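Local coordinates for tapirin (Caldicellulosiruptor hydrothermalis, PDB 6N2C), which probably binds cellulose and takes part in cell adhesion through a zinc-containing beta-helical C-terminal domain, at residues N251-K256 / N266-N271; I280-S283 / E287-A290; L298-R301 / L307-I310. All blocks are in the same frame, centred on the assembly; numbering follows the deposited sequence.

Contact 1: residues N251-K256 / N266-N271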
loop_
_atom_site.group_PDB
_atom_site.type_symbol
_atom_site.label_atom_id
_atom_site.label_comp_id
_atom_site.label_asym_id
_atom_site.label_seq_id
_atom_site.Cartn_x
_atom_site.Cartn_y
_atom_site.Cartn_z
ATOM N N ASN A 251 6.799 8.001 0.166
ATOM C CA ASN A 251 7.339 7.540 -1.137
ATOM C C ASN A 251 6.666 6.227 -1.574
ATOM O O ASN A 251 5.589 6.261 -2.166
ATOM C CB ASN A 251 8.860 7.486 -1.107
ATOM C CG ASN A 251 9.443 7.239 -2.458
ATOM O OD1 ASN A 251 9.166 7.993 -3.415
ATOM N ND2 ASN A 251 10.165 6.180 -2.590
ATOM N N LEU A 252 7.209 5.081 -1.245
ATOM C CA LEU A 252 6.514 3.895 -1.694
ATOM C C LEU A 252 6.236 2.905 -0.573
ATOM O O LEU A 252 7.052 2.676 0.323
ATOM C CB LEU A 252 7.207 3.211 -2.886
ATOM C CG LEU A 252 8.484 2.488 -2.470
ATOM C CD1 LEU A 252 8.223 1.086 -1.941
ATOM C CD2 LEU A 252 9.461 2.460 -3.644
ATOM N N MET A 253 5.056 2.296 -0.703
ATOM C CA MET A 253 4.674 1.144 0.086
ATOM C C MET A 253 4.510 0.023 -0.874
ATOM O O MET A 253 3.726 0.091 -1.836
ATOM C CB MET A 253 3.360 1.397 0.850
ATOM C CG MET A 253 2.868 0.176 1.614
ATOM S SD MET A 253 1.544 0.735 2.692
ATOM C CE MET A 253 1.249 -0.762 3.598
ATOM N N TYR A 254 5.282 -1.064 -0.650
ATOM C CA TYR A 254 5.238 -2.258 -1.450
ATOM C C TYR A 254 4.898 -3.457 -0.573
ATOM O O TYR A 254 5.483 -3.600 0.461
ATOM C CB TYR A 254 6.629 -2.588 -2.126
ATOM C CG TYR A 254 6.611 -4.000 -2.735
ATOM C CD1 TYR A 254 6.069 -4.219 -4.031
ATOM C CD2 TYR A 254 7.095 -5.145 -2.061
ATOM C CE1 TYR A 254 5.959 -5.484 -4.553
ATOM C CE2 TYR A 254 7.006 -6.404 -2.611
ATOM C CZ TYR A 254 6.479 -6.583 -3.841
ATOM O OH TYR A 254 6.422 -7.813 -4.372
ATOM N N THR A 255 3.997 -4.367 -1.023
ATOM C CA THR A 255 3.814 -5.674 -0.379
ATOM C C THR A 255 3.689 -6.719 -1.440
ATOM O O THR A 255 3.148 -6.448 -2.501
ATOM C CB THR A 255 2.606 -5.738 0.564
ATOM O OG1 THR A 255 1.394 -5.961 -0.172
ATOM C CG2 THR A 255 2.513 -4.579 1.461
ATOM N N LYS A 256 4.216 -7.910 -1.170
ATOM C CA LYS A 256 3.978 -8.996 -2.116
ATOM C C LYS A 256 2.522 -9.538 -2.046
ATOM O O LYS A 256 1.870 -9.859 -3.077
ATOM C CB LYS A 256 4.945 -10.123 -1.831
ATOM C CG LYS A 256 4.946 -11.172 -2.909
ATOM C CD LYS A 256 5.708 -12.437 -2.487
ATOM C CE LYS A 256 5.346 -13.586 -3.429
ATOM N NZ LYS A 256 6.093 -14.862 -3.139
ATOM N N ASN A 266 -9.666 2.850 9.282
ATOM C CA ASN A 266 -8.228 2.950 8.975
ATOM C C ASN A 266 -8.058 3.967 7.882
ATOM O O ASN A 266 -8.970 4.188 7.052
ATOM C CB ASN A 266 -7.747 1.631 8.507
ATOM C CG ASN A 266 -7.932 0.512 9.527
ATOM O OD1 ASN A 266 -7.231 0.453 10.531
ATOM N ND2 ASN A 266 -8.847 -0.390 9.247
ATOM N N ARG A 267 -6.801 4.487 7.757
ATOM C CA ARG A 267 -6.487 5.428 6.701
ATOM C C ARG A 267 -5.063 5.105 6.221
ATOM O O ARG A 267 -4.183 4.893 7.064
ATOM C CB ARG A 267 -6.520 6.837 7.234
ATOM C CG ARG A 267 -6.293 7.892 6.155
ATOM C CD ARG A 267 -6.519 9.354 6.666
ATOM N NE ARG A 267 -6.384 10.343 5.616
ATOM C CZ ARG A 267 -5.249 10.955 5.215
ATOM N NH1 ARG A 267 -4.039 10.762 5.788
ATOM N NH2 ARG A 267 -5.325 11.822 4.188
ATOM N N LEU A 268 -4.923 5.032 4.926
ATOM C CA LEU A 268 -3.596 4.853 4.267
ATOM C C LEU A 268 -3.429 5.991 3.309
ATOM O O LEU A 268 -4.155 6.083 2.315
ATOM C CB LEU A 268 -3.584 3.545 3.512
ATOM C CG LEU A 268 -2.301 3.111 2.778
ATOM C CD1 LEU A 268 -1.122 3.267 3.696
ATOM C CD2 LEU A 268 -2.464 1.704 2.274
ATOM N N GLU A 269 -2.392 6.806 3.534
ATOM C CA GLU A 269 -2.030 7.896 2.688
ATOM C C GLU A 269 -0.680 7.538 2.010
ATOM O O GLU A 269 0.290 7.286 2.739
ATOM C CB GLU A 269 -1.876 9.141 3.492
ATOM C CG GLU A 269 -1.476 10.378 2.660
ATOM C CD GLU A 269 -1.285 11.659 3.528
ATOM O OE1 GLU A 269 -1.925 11.739 4.655
ATOM O OE2 GLU A 269 -0.356 12.487 3.119
ATOM N N SER A 270 -0.708 7.428 0.694
ATOM C CA SER A 270 0.472 7.074 -0.140
ATOM C C SER A 270 0.703 8.231 -1.112
ATOM O O SER A 270 -0.122 8.511 -2.001
ATOM C CB SER A 270 0.236 5.742 -0.863
ATOM O OG SER A 270 1.236 5.520 -1.873
ATOM N N ASN A 271 1.791 8.954 -0.898
ATOM C CA ASN A 271 2.056 10.200 -1.671
ATOM C C ASN A 271 2.896 9.994 -2.912
ATOM O O ASN A 271 3.156 10.920 -3.616
ATOM C CB ASN A 271 2.631 11.250 -0.765
ATOM C CG ASN A 271 1.664 11.614 0.285
ATOM O OD1 ASN A 271 0.495 11.770 -0.041
ATOM N ND2 ASN A 271 2.079 11.719 1.494
HETATM O O HOH W 1 3.534 5.487 -0.585
#
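M253 runs out as a straight rod, CG anti to the backbone N (chi1 176°) and the chain extended beyond it, so that its sulfur reaches across the interior of a parallel beta-helix to L268. L268 also starts anti to its own nitrogen (chi1 -178°), which turns its branched end inward. The sulfur lies at the fork of this leucine: SD is 3.8 Å from L268 CD1 and 4.1 Å from L268 CD2. The two side chains cross at a slant, linking strand 252-255 to strand 267-270, two different faces of the coil, while F239 of strand 239-240 also lies against M253 and V247 against L268. Nearer the corners at N251 and N271, one water bridges the faces, 2.7 Å from N251 O and 2.6 Å from S270 OG. The amide of N251 itself is held elsewhere, its ND2 bonded to N231 OD1 and A175 O. Within 266-271, along the strand and clear of 251-256, E269 is gripped at both oxygens: N271 ND2 donates to E269 OE2 over 3.0 Å from somewhat outside the carboxylate plane, and R267 NH1, with its guanidinium edge-on, forms a salt bridge of 2.6 Å to the anti lone pair of E269 OE1.

Contact 2: residues I280-S283 / E287-A290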
loop_
_atom_site.group_PDB
_atom_site.type_symbol
_atom_site.label_atom_id
_atom_site.label_comp_id
_atom_site.label_asym_id
_atom_site.label_seq_id
_atom_site.Cartn_x
_atom_site.Cartn_y
_atom_site.Cartn_z
ATOM N N ILE A 280 -5.701 -5.742 -2.224
ATOM C CA ILE A 280 -5.921 -4.663 -1.331
ATOM C C ILE A 280 -7.373 -4.686 -0.995
ATOM O O ILE A 280 -8.198 -4.546 -1.908
ATOM C CB ILE A 280 -5.523 -3.274 -1.936
ATOM C CG1 ILE A 280 -4.012 -3.288 -2.278
ATOM C CG2 ILE A 280 -5.900 -2.153 -0.941
ATOM C CD1 ILE A 280 -3.588 -1.952 -2.922
ATOM N N SER A 281 -7.692 -4.966 0.244
ATOM C CA SER A 281 -9.096 -5.221 0.652
ATOM C C SER A 281 -9.581 -4.347 1.776
ATOM O O SER A 281 -9.012 -4.435 2.890
ATOM C CB SER A 281 -9.228 -6.720 0.995
ATOM O OG SER A 281 -10.555 -6.964 1.528
ATOM N N LEU A 282 -10.639 -3.518 1.519
ATOM C CA LEU A 282 -11.157 -2.604 2.522
ATOM C C LEU A 282 -12.219 -3.302 3.445
ATOM O O LEU A 282 -12.795 -4.343 3.042
ATOM C CB LEU A 282 -11.697 -1.285 1.948
ATOM C CG LEU A 282 -10.546 -0.328 1.541
ATOM C CD1 LEU A 282 -9.756 -0.830 0.313
ATOM C CD2 LEU A 282 -11.195 0.976 1.208
ATOM N N SER A 283 -12.362 -2.819 4.644
ATOM C CA SER A 283 -13.253 -3.394 5.677
ATOM C C SER A 283 -14.540 -2.640 5.947
ATOM O O SER A 283 -15.485 -3.228 6.507
ATOM C CB SER A 283 -12.537 -3.666 7.030
ATOM O OG SER A 283 -12.179 -2.484 7.724
ATOM N N GLU A 287 -10.128 4.424 4.411
ATOM C CA GLU A 287 -9.753 5.364 3.364
ATOM C C GLU A 287 -8.373 5.089 2.848
ATOM O O GLU A 287 -7.465 4.909 3.638
ATOM C CB GLU A 287 -9.773 6.769 3.957
ATOM C CG GLU A 287 -9.419 7.852 2.949
ATOM C CD GLU A 287 -9.416 9.299 3.490
ATOM O OE1 GLU A 287 -9.505 9.539 4.714
ATOM O OE2 GLU A 287 -9.411 10.215 2.647
ATOM N N ILE A 288 -8.216 5.144 1.526
ATOM C CA ILE A 288 -6.892 5.113 0.873
ATOM C C ILE A 288 -6.821 6.416 0.103
ATOM O O ILE A 288 -7.729 6.742 -0.677
ATOM C CB ILE A 288 -6.787 3.954 -0.053
ATOM C CG1 ILE A 288 -6.792 2.656 0.769
ATOM C CG2 ILE A 288 -5.443 4.025 -0.810
ATOM C CD1 ILE A 288 -6.532 1.457 -0.034
ATOM N N VAL A 289 -5.767 7.186 0.289
ATOM C CA VAL A 289 -5.508 8.306 -0.633
ATOM C C VAL A 289 -4.193 7.994 -1.381
ATOM O O VAL A 289 -3.176 7.842 -0.726
ATOM C CB VAL A 289 -5.244 9.600 0.178
ATOM C CG1 VAL A 289 -5.012 10.794 -0.785
ATOM C CG2 VAL A 289 -6.395 9.932 1.112
ATOM N N ALA A 290 -4.238 7.749 -2.670
ATOM C CA ALA A 290 -3.071 7.358 -3.418
ATOM C C ALA A 290 -2.816 8.265 -4.608
ATOM O O ALA A 290 -3.690 8.948 -5.138
ATOM C CB ALA A 290 -3.257 5.947 -3.920
#
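I288 and two residues of segment 280-283, I280 and L282, meet around a single methyl group. The tip of I288 is the common point: its CD1 lies 3.8 Å from I280 CG2 and 4.0 Å from L282 CD1, so one isoleucine tip serves two partners on segment 280-283. I288 reaches this far because CG1 stands anti to the carbonyl carbon (chi1 -68°) and the chain continues straight to CD1. From I280 it is the short branch that touches, CG2 standing anti to the backbone N and beside the carbonyl carbon; L282 presents one arm of its fork. All the contact is between carbons, and all three residues are buried.

The next shell closes round this cluster. F261 packs on I288, C295 on I280, and V308 on L282. The backbones are kept apart, the nearest alpha carbons, those of L282 and E287, being 8.1 Å from each other, so the side chains must span the gap. Three residues join the two segments. S283 OG bonds to D286 OD2 across the turn, and also to N264 N of the preceding pass, while L282 O is met by N302 ND2 of the next. On strand 287-290 A290 O is met by N311 ND2, and E287, directed away from segment 280-283, has a long and weak ion pair with R267. Farther out, I280 shares backbone hydrogen bonds with T297 and D299 of the next pass, and S281 with I259 and F261 of the previous one. Aliphatic residues pointing inward from two faces of one coil, and packed again in the next coil by V308, are characteristic of the interior of a parallel beta-helix.

Contact 3: residues L298-R301 / L307-I310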
loop_
_atom_site.group_PDB
_atom_site.type_symbol
_atom_site.label_atom_id
_atom_site.label_comp_id
_atom_site.label_asym_id
_atom_site.label_seq_id
_atom_site.Cartn_x
_atom_site.Cartn_y
_atom_site.Cartn_z
ATOM N N LEU A 298 -8.168 -4.895 -6.376
ATOM C CA LEU A 298 -8.618 -3.880 -5.416
ATOM C C LEU A 298 -10.115 -4.106 -5.041
ATOM O O LEU A 298 -10.941 -4.032 -5.930
ATOM C CB LEU A 298 -8.439 -2.467 -5.969
ATOM C CG LEU A 298 -8.946 -1.284 -5.110
ATOM C CD1 LEU A 298 -8.405 -1.337 -3.707
ATOM C CD2 LEU A 298 -8.591 0.039 -5.784
ATOM N N ASP A 299 -10.347 -4.477 -3.781
ATOM C CA ASP A 299 -11.702 -4.843 -3.241
ATOM C C ASP A 299 -12.252 -3.721 -2.395
ATOM O O ASP A 299 -11.702 -3.394 -1.330
ATOM C CB ASP A 299 -11.627 -6.176 -2.462
ATOM C CG ASP A 299 -11.695 -7.401 -3.355
ATOM O OD1 ASP A 299 -12.198 -7.345 -4.472
ATOM O OD2 ASP A 299 -11.283 -8.486 -2.893
ATOM N N ILE A 300 -13.283 -3.062 -2.897
ATOM C CA ILE A 300 -14.032 -2.117 -2.147
ATOM C C ILE A 300 -15.445 -2.707 -1.965
ATOM O O ILE A 300 -16.389 -2.297 -2.664
ATOM C CB ILE A 300 -14.084 -0.732 -2.777
ATOM C CG1 ILE A 300 -12.683 -0.262 -3.160
ATOM C CG2 ILE A 300 -14.725 0.298 -1.856
ATOM C CD1 ILE A 300 -12.736 0.973 -3.987
ATOM N N ARG A 301 -15.523 -3.695 -1.105
ATOM C CA ARG A 301 -16.764 -4.504 -1.036
ATOM C C ARG A 301 -17.380 -4.566 0.362
ATOM O O ARG A 301 -18.593 -4.554 0.478
ATOM C CB ARG A 301 -16.473 -5.927 -1.397
ATOM C CG ARG A 301 -15.984 -6.072 -2.808
ATOM C CD ARG A 301 -16.062 -7.520 -3.309
ATOM N NE ARG A 301 -15.087 -8.362 -2.728
ATOM C CZ ARG A 301 -14.913 -9.649 -3.016
ATOM N NH1 ARG A 301 -15.673 -10.268 -3.911
ATOM N NH2 ARG A 301 -13.971 -10.330 -2.413
ATOM N N LEU A 307 -13.506 5.005 1.206
ATOM C CA LEU A 307 -13.195 6.009 0.186
ATOM C C LEU A 307 -11.793 5.683 -0.353
ATOM O O LEU A 307 -10.857 5.628 0.428
ATOM C CB LEU A 307 -13.167 7.397 0.760
ATOM C CG LEU A 307 -12.794 8.551 -0.201
ATOM C CD1 LEU A 307 -13.654 8.528 -1.405
ATOM C CD2 LEU A 307 -12.747 9.895 0.462
ATOM N N VAL A 308 -11.708 5.356 -1.615
ATOM C CA VAL A 308 -10.423 5.187 -2.298
ATOM C C VAL A 308 -10.315 6.365 -3.322
ATOM O O VAL A 308 -11.092 6.446 -4.263
ATOM C CB VAL A 308 -10.277 3.867 -3.028
ATOM C CG1 VAL A 308 -8.932 3.870 -3.761
ATOM C CG2 VAL A 308 -10.337 2.706 -2.027
ATOM N N THR A 309 -9.396 7.322 -3.053
ATOM C CA THR A 309 -9.190 8.460 -3.881
ATOM C C THR A 309 -7.906 8.274 -4.722
ATOM O O THR A 309 -6.836 7.973 -4.119
ATOM C CB THR A 309 -9.059 9.711 -3.003
ATOM O OG1 THR A 309 -10.294 9.921 -2.282
ATOM C CG2 THR A 309 -8.823 10.890 -3.841
ATOM N N ILE A 310 -7.997 8.404 -6.039
ATOM C CA ILE A 310 -6.868 8.202 -6.956
ATOM C C ILE A 310 -6.478 9.527 -7.586
ATOM O O ILE A 310 -7.302 10.167 -8.277
ATOM C CB ILE A 310 -7.225 7.208 -8.091
ATOM C CG1 ILE A 310 -7.694 5.855 -7.555
ATOM C CG2 ILE A 310 -6.073 7.014 -9.114
ATOM C CD1 ILE A 310 -6.738 5.110 -6.676
#
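Apolar contact dominates where I300 and V308 face each other. I300 extends its long branch, CG1 anti to the carbonyl carbon and CD1 carried straight on (chi2 170°), until CD1 lies 3.5 Å from V308 CG2, a close approach for two methyls. The same I300 CD1 is 3.9 Å from V308 CB, so the isoleucine tip comes in against one side of the valine. The other methyl is taken more loosely, V308 CG1 being 4.3 Å from L298 CD2. V308 chi1 of 176° divides the work: CG2, beside the backbone N, meets I300, while CG1, beside the carbonyl carbon, is directed to L298.

Ionic and polar interactions lie apart from this cluster. R301 NH2 forms a salt bridge with D299 OD2, 3.3 Å away, and the same arginine has a cation-pi contact with W322. The second carboxylate oxygen, D299 OD1, accepts a hydrogen bond from N320 ND2, which gives this buried acid a partner at each oxygen.

The cluster continues into the next pass of the chain, where M326 of strand 326-328 touches both L298 and I300. Strand 297-300 is itself hydrogen-bonded between strands 279-281 and 318-321, in the parallel stacking of the beta-helix.

How the contacts relate
All three contacts are buried inside one beta-helix, but they do not all tie the same faces. Contacts 2 and 3 join the same two faces, one chain pass apart, with centres about 5 Å from each other; contact 1 pairs a third face with the one carrying 287-290 and 307-310. Probable backbone hydrogen bonds connect them: L268 O to V289 N (2.8 Å) between contacts 1 and 2, and I288 N to L307 O (2.9 Å) between contacts 2 and 3. Contacts 2 and 3 are crossed by aliphatic carbons alone, whereas contact 1 uses a sulfur and a bridging water. Charged groups keep to the flanks in all three contacts, away from the apolar centre.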